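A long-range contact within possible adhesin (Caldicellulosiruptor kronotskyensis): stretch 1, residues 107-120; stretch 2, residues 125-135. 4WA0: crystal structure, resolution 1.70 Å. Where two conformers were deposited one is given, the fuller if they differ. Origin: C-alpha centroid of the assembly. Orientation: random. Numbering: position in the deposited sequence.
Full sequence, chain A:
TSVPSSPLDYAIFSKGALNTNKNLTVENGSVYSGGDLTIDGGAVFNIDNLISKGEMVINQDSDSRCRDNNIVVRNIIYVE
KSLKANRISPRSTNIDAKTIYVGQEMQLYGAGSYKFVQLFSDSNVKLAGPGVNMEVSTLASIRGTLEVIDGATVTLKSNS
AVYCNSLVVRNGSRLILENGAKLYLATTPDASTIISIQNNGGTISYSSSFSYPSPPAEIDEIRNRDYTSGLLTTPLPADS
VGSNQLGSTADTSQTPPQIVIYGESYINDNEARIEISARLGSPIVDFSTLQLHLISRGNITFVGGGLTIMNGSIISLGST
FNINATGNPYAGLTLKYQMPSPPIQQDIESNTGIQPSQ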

# COMPACT_ATOMS: atom_id res chain seq x y z
N GLN A 107 8.13 -12.42 -1.76
CA GLN A 107 7.66 -13.79 -1.52
C GLN A 107 6.14 -13.86 -1.72
O GLN A 107 5.41 -13.24 -0.93
CB GLN A 107 8.05 -14.25 -0.13
CG GLN A 107 9.52 -14.67 -0.04
CD GLN A 107 9.89 -15.18 1.34
OE1 GLN A 107 9.07 -15.72 2.05
NE2 GLN A 107 11.15 -15.02 1.70
N LEU A 108 5.67 -14.52 -2.77
CA LEU A 108 4.25 -14.54 -3.10
C LEU A 108 3.75 -15.96 -2.89
O LEU A 108 4.00 -16.83 -3.72
CB LEU A 108 3.97 -14.07 -4.50
CG LEU A 108 4.55 -12.70 -4.92
CD1 LEU A 108 4.15 -12.34 -6.34
CD2 LEU A 108 4.16 -11.61 -3.96
N TYR A 109 3.04 -16.17 -1.80
CA TYR A 109 2.47 -17.47 -1.44
C TYR A 109 0.96 -17.50 -1.67
O TYR A 109 0.40 -18.54 -2.04
CB TYR A 109 2.80 -17.77 0.01
CG TYR A 109 4.29 -18.01 0.27
CD1 TYR A 109 5.17 -18.30 -0.76
CD2 TYR A 109 4.83 -17.79 1.49
CE1 TYR A 109 6.55 -18.41 -0.54
CE2 TYR A 109 6.20 -17.98 1.71
CZ TYR A 109 7.03 -18.29 0.70
OH TYR A 109 8.42 -18.44 0.93
N GLY A 110 0.27 -16.37 -1.42
CA GLY A 110 -1.16 -16.39 -1.60
C GLY A 110 -1.54 -16.46 -3.06
O GLY A 110 -0.93 -15.79 -3.86
N ALA A 111 -2.47 -17.35 -3.43
CA ALA A 111 -3.03 -17.35 -4.76
C ALA A 111 -3.51 -15.96 -5.17
O ALA A 111 -3.93 -15.21 -4.33
CB ALA A 111 -4.19 -18.29 -4.81
N GLY A 112 -3.45 -15.66 -6.45
CA GLY A 112 -3.85 -14.39 -6.94
C GLY A 112 -3.19 -14.05 -8.25
O GLY A 112 -2.30 -14.76 -8.69
N SER A 113 -3.66 -12.96 -8.83
CA SER A 113 -3.13 -12.43 -10.06
C SER A 113 -2.30 -11.15 -9.73
O SER A 113 -2.88 -10.14 -9.20
CB SER A 113 -4.25 -12.12 -11.02
OG SER A 113 -3.75 -11.56 -12.23
N TYR A 114 -1.01 -11.27 -9.96
CA TYR A 114 -0.06 -10.21 -9.68
C TYR A 114 0.43 -9.68 -11.01
O TYR A 114 1.21 -10.38 -11.71
CB TYR A 114 1.05 -10.73 -8.79
CG TYR A 114 0.65 -11.39 -7.48
CD1 TYR A 114 0.27 -12.74 -7.43
CD2 TYR A 114 0.69 -10.70 -6.29
CE1 TYR A 114 -0.09 -13.32 -6.22
CE2 TYR A 114 0.38 -11.30 -5.10
CZ TYR A 114 -0.03 -12.59 -5.07
OH TYR A 114 -0.36 -13.13 -3.85
N LYS A 115 0.03 -8.45 -11.38
CA LYS A 115 0.33 -7.90 -12.70
C LYS A 115 1.11 -6.60 -12.54
O LYS A 115 0.67 -5.71 -11.83
CB LYS A 115 -0.96 -7.60 -13.49
CG LYS A 115 -1.82 -8.83 -13.69
CD LYS A 115 -2.97 -8.46 -14.65
CE LYS A 115 -3.93 -9.61 -14.91
NZ LYS A 115 -4.97 -9.51 -13.84
N PHE A 116 2.31 -6.57 -13.11
CA PHE A 116 3.23 -5.45 -13.00
C PHE A 116 3.63 -5.02 -14.39
O PHE A 116 3.97 -5.84 -15.22
CB PHE A 116 4.43 -5.84 -12.18
CG PHE A 116 4.05 -6.34 -10.77
CD1 PHE A 116 3.32 -5.53 -9.93
CD2 PHE A 116 4.42 -7.61 -10.31
CE1 PHE A 116 2.93 -6.00 -8.68
CE2 PHE A 116 4.09 -8.06 -9.06
CZ PHE A 116 3.32 -7.26 -8.24
N VAL A 117 3.67 -3.72 -14.63
CA VAL A 117 4.32 -3.22 -15.84
C VAL A 117 5.83 -3.32 -15.71
O VAL A 117 6.47 -3.93 -16.62
CB VAL A 117 3.84 -1.81 -16.21
CG1 VAL A 117 4.59 -1.29 -17.42
CG2 VAL A 117 2.34 -1.75 -16.39
N GLN A 118 6.42 -2.79 -14.63
CA GLN A 118 7.84 -2.92 -14.39
C GLN A 118 8.06 -3.32 -12.97
O GLN A 118 7.41 -2.81 -12.05
CB GLN A 118 8.65 -1.71 -14.81
CG GLN A 118 8.16 -0.42 -14.34
CD GLN A 118 8.97 0.77 -14.83
OE1 GLN A 118 9.78 0.70 -15.78
NE2 GLN A 118 8.72 1.90 -14.20
N LEU A 119 8.92 -4.30 -12.81
CA LEU A 119 9.32 -4.86 -11.52
C LEU A 119 10.82 -4.71 -11.34
O LEU A 119 11.65 -5.05 -12.21
CB LEU A 119 8.94 -6.35 -11.52
CG LEU A 119 9.20 -7.12 -10.23
CD1 LEU A 119 8.20 -8.21 -10.06
CD2 LEU A 119 10.63 -7.67 -10.15
N PHE A 120 11.21 -4.28 -10.14
CA PHE A 120 12.63 -4.16 -9.76
C PHE A 120 12.80 -4.77 -8.43
O PHE A 120 12.12 -4.31 -7.48
CB PHE A 120 13.04 -2.70 -9.69
CG PHE A 120 12.99 -1.99 -10.99
CD1 PHE A 120 11.83 -1.37 -11.42
CD2 PHE A 120 14.11 -1.95 -11.81
CE1 PHE A 120 11.78 -0.76 -12.65
CE2 PHE A 120 14.06 -1.34 -13.05
CZ PHE A 120 12.88 -0.78 -13.47
N VAL A 125 12.90 -13.20 -6.12
CA VAL A 125 11.47 -13.18 -6.30
C VAL A 125 10.98 -14.63 -6.29
O VAL A 125 11.37 -15.38 -7.14
CB VAL A 125 11.01 -12.44 -7.56
CG1 VAL A 125 9.50 -12.50 -7.74
CG2 VAL A 125 11.50 -11.00 -7.52
N LYS A 126 10.23 -15.02 -5.27
CA LYS A 126 9.79 -16.40 -5.02
C LYS A 126 8.27 -16.47 -5.09
O LYS A 126 7.61 -15.73 -4.36
CB LYS A 126 10.31 -16.86 -3.69
CG LYS A 126 9.91 -18.28 -3.47
CD LYS A 126 10.35 -18.82 -2.15
CE LYS A 126 9.67 -20.19 -1.98
NZ LYS A 126 10.32 -20.88 -0.84
N LEU A 127 7.76 -17.21 -6.06
CA LEU A 127 6.31 -17.52 -6.14
C LEU A 127 6.13 -18.99 -5.82
O LEU A 127 6.81 -19.81 -6.41
CB LEU A 127 5.76 -17.28 -7.50
CG LEU A 127 5.62 -15.83 -7.91
CD1 LEU A 127 6.94 -15.35 -8.32
CD2 LEU A 127 4.77 -15.83 -9.18
N ALA A 128 5.29 -19.28 -4.82
CA ALA A 128 5.11 -20.69 -4.35
C ALA A 128 3.66 -20.98 -4.06
O ALA A 128 3.08 -20.39 -3.14
CB ALA A 128 5.96 -20.94 -3.14
N GLY A 129 3.09 -21.86 -4.84
CA GLY A 129 1.77 -22.41 -4.53
C GLY A 129 0.80 -22.38 -5.70
O GLY A 129 0.93 -21.57 -6.63
N PRO A 130 -0.22 -23.25 -5.66
CA PRO A 130 -1.21 -23.21 -6.69
C PRO A 130 -1.89 -21.86 -6.77
O PRO A 130 -2.17 -21.21 -5.79
CB PRO A 130 -2.22 -24.31 -6.27
CG PRO A 130 -1.40 -25.24 -5.49
CD PRO A 130 -0.49 -24.34 -4.68
N GLY A 131 -2.17 -21.46 -8.00
CA GLY A 131 -2.88 -20.21 -8.22
C GLY A 131 -2.13 -18.89 -8.05
O GLY A 131 -2.78 -17.84 -8.16
N VAL A 132 -0.84 -18.96 -7.77
CA VAL A 132 0.01 -17.79 -7.65
C VAL A 132 0.52 -17.45 -9.08
O VAL A 132 1.43 -18.16 -9.61
CB VAL A 132 1.20 -18.04 -6.75
CG1 VAL A 132 2.00 -16.72 -6.60
CG2 VAL A 132 0.76 -18.54 -5.39
N ASN A 133 -0.06 -16.44 -9.70
CA ASN A 133 0.20 -16.16 -11.13
C ASN A 133 0.65 -14.73 -11.29
O ASN A 133 -0.10 -13.79 -10.94
CB ASN A 133 -1.07 -16.38 -11.92
CG ASN A 133 -1.49 -17.82 -11.95
OD1 ASN A 133 -0.66 -18.69 -12.09
ND2 ASN A 133 -2.76 -18.09 -11.66
N MSE A 134 1.89 -14.53 -11.70
CA MSE A 134 2.42 -13.19 -12.02
C MSE A 134 2.59 -12.92 -13.45
O MSE A 134 3.03 -13.81 -14.22
CB MSE A 134 3.76 -13.08 -11.31
CG MSE A 134 4.29 -11.67 -11.39
SE MSE A 134 5.91 -11.33 -10.31
CE MSE A 134 7.08 -12.30 -11.43
N GLU A 135 2.29 -11.71 -13.86
CA GLU A 135 2.53 -11.29 -15.27
C GLU A 135 3.39 -10.05 -15.23
O GLU A 135 3.11 -9.15 -14.42
CB GLU A 135 1.26 -10.90 -16.00
CG GLU A 135 0.31 -12.05 -16.04
CD GLU A 135 -0.95 -11.88 -16.86
OE1 GLU A 135 -1.27 -10.78 -17.37
OE2 GLU A 135 -1.61 -12.92 -16.95

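Two short parallel ladders join the stretches, and the register slips by one residue between them. In the first, Leu108 N donates to Lys126 O (2.8 Å) and Ala128 N to Leu108 O (3.0 Å). The second starts with Gly112 N to Gly131 O (2.9 Å). It runs on through Tyr114 N to Asn133 O (2.9 Å) and Glu135 N to Tyr114 O (2.7 Å), and closes with Phe116 N to Glu135 O (3.0 Å).

Between the ladders both chains bend. Gly129 to Val132 form a type II turn. Gly131 has positive phi, and a CB there would sit 3.1 Å from Ala111 CB, so glycine leaves room for that methyl. Gly112 lacks a side chain where the Tyr114 ring passes; an ideal CB would lie 3.5 Å from Tyr114 CE1. The ring reaches back along its own chain, and Tyr114 OH donates to Gly110 O (2.7 Å).

Val132 is buried beside it. Val132 CG1 lies 3.9 Å from Leu108 CB and 4.0 Å from Tyr114 CE1. Further along, the selenium of Met134, a selenomethionine, fills a hollow: SE is 3.9 Å from Leu119 CD1 and 3.9 Å from Phe116 CE2, at the ring edge.

On the face with Ser113, Lys115 and Glu135, side chains are polar and partly exposed. Lys115 NZ donates to Ser113 OG (2.9 Å).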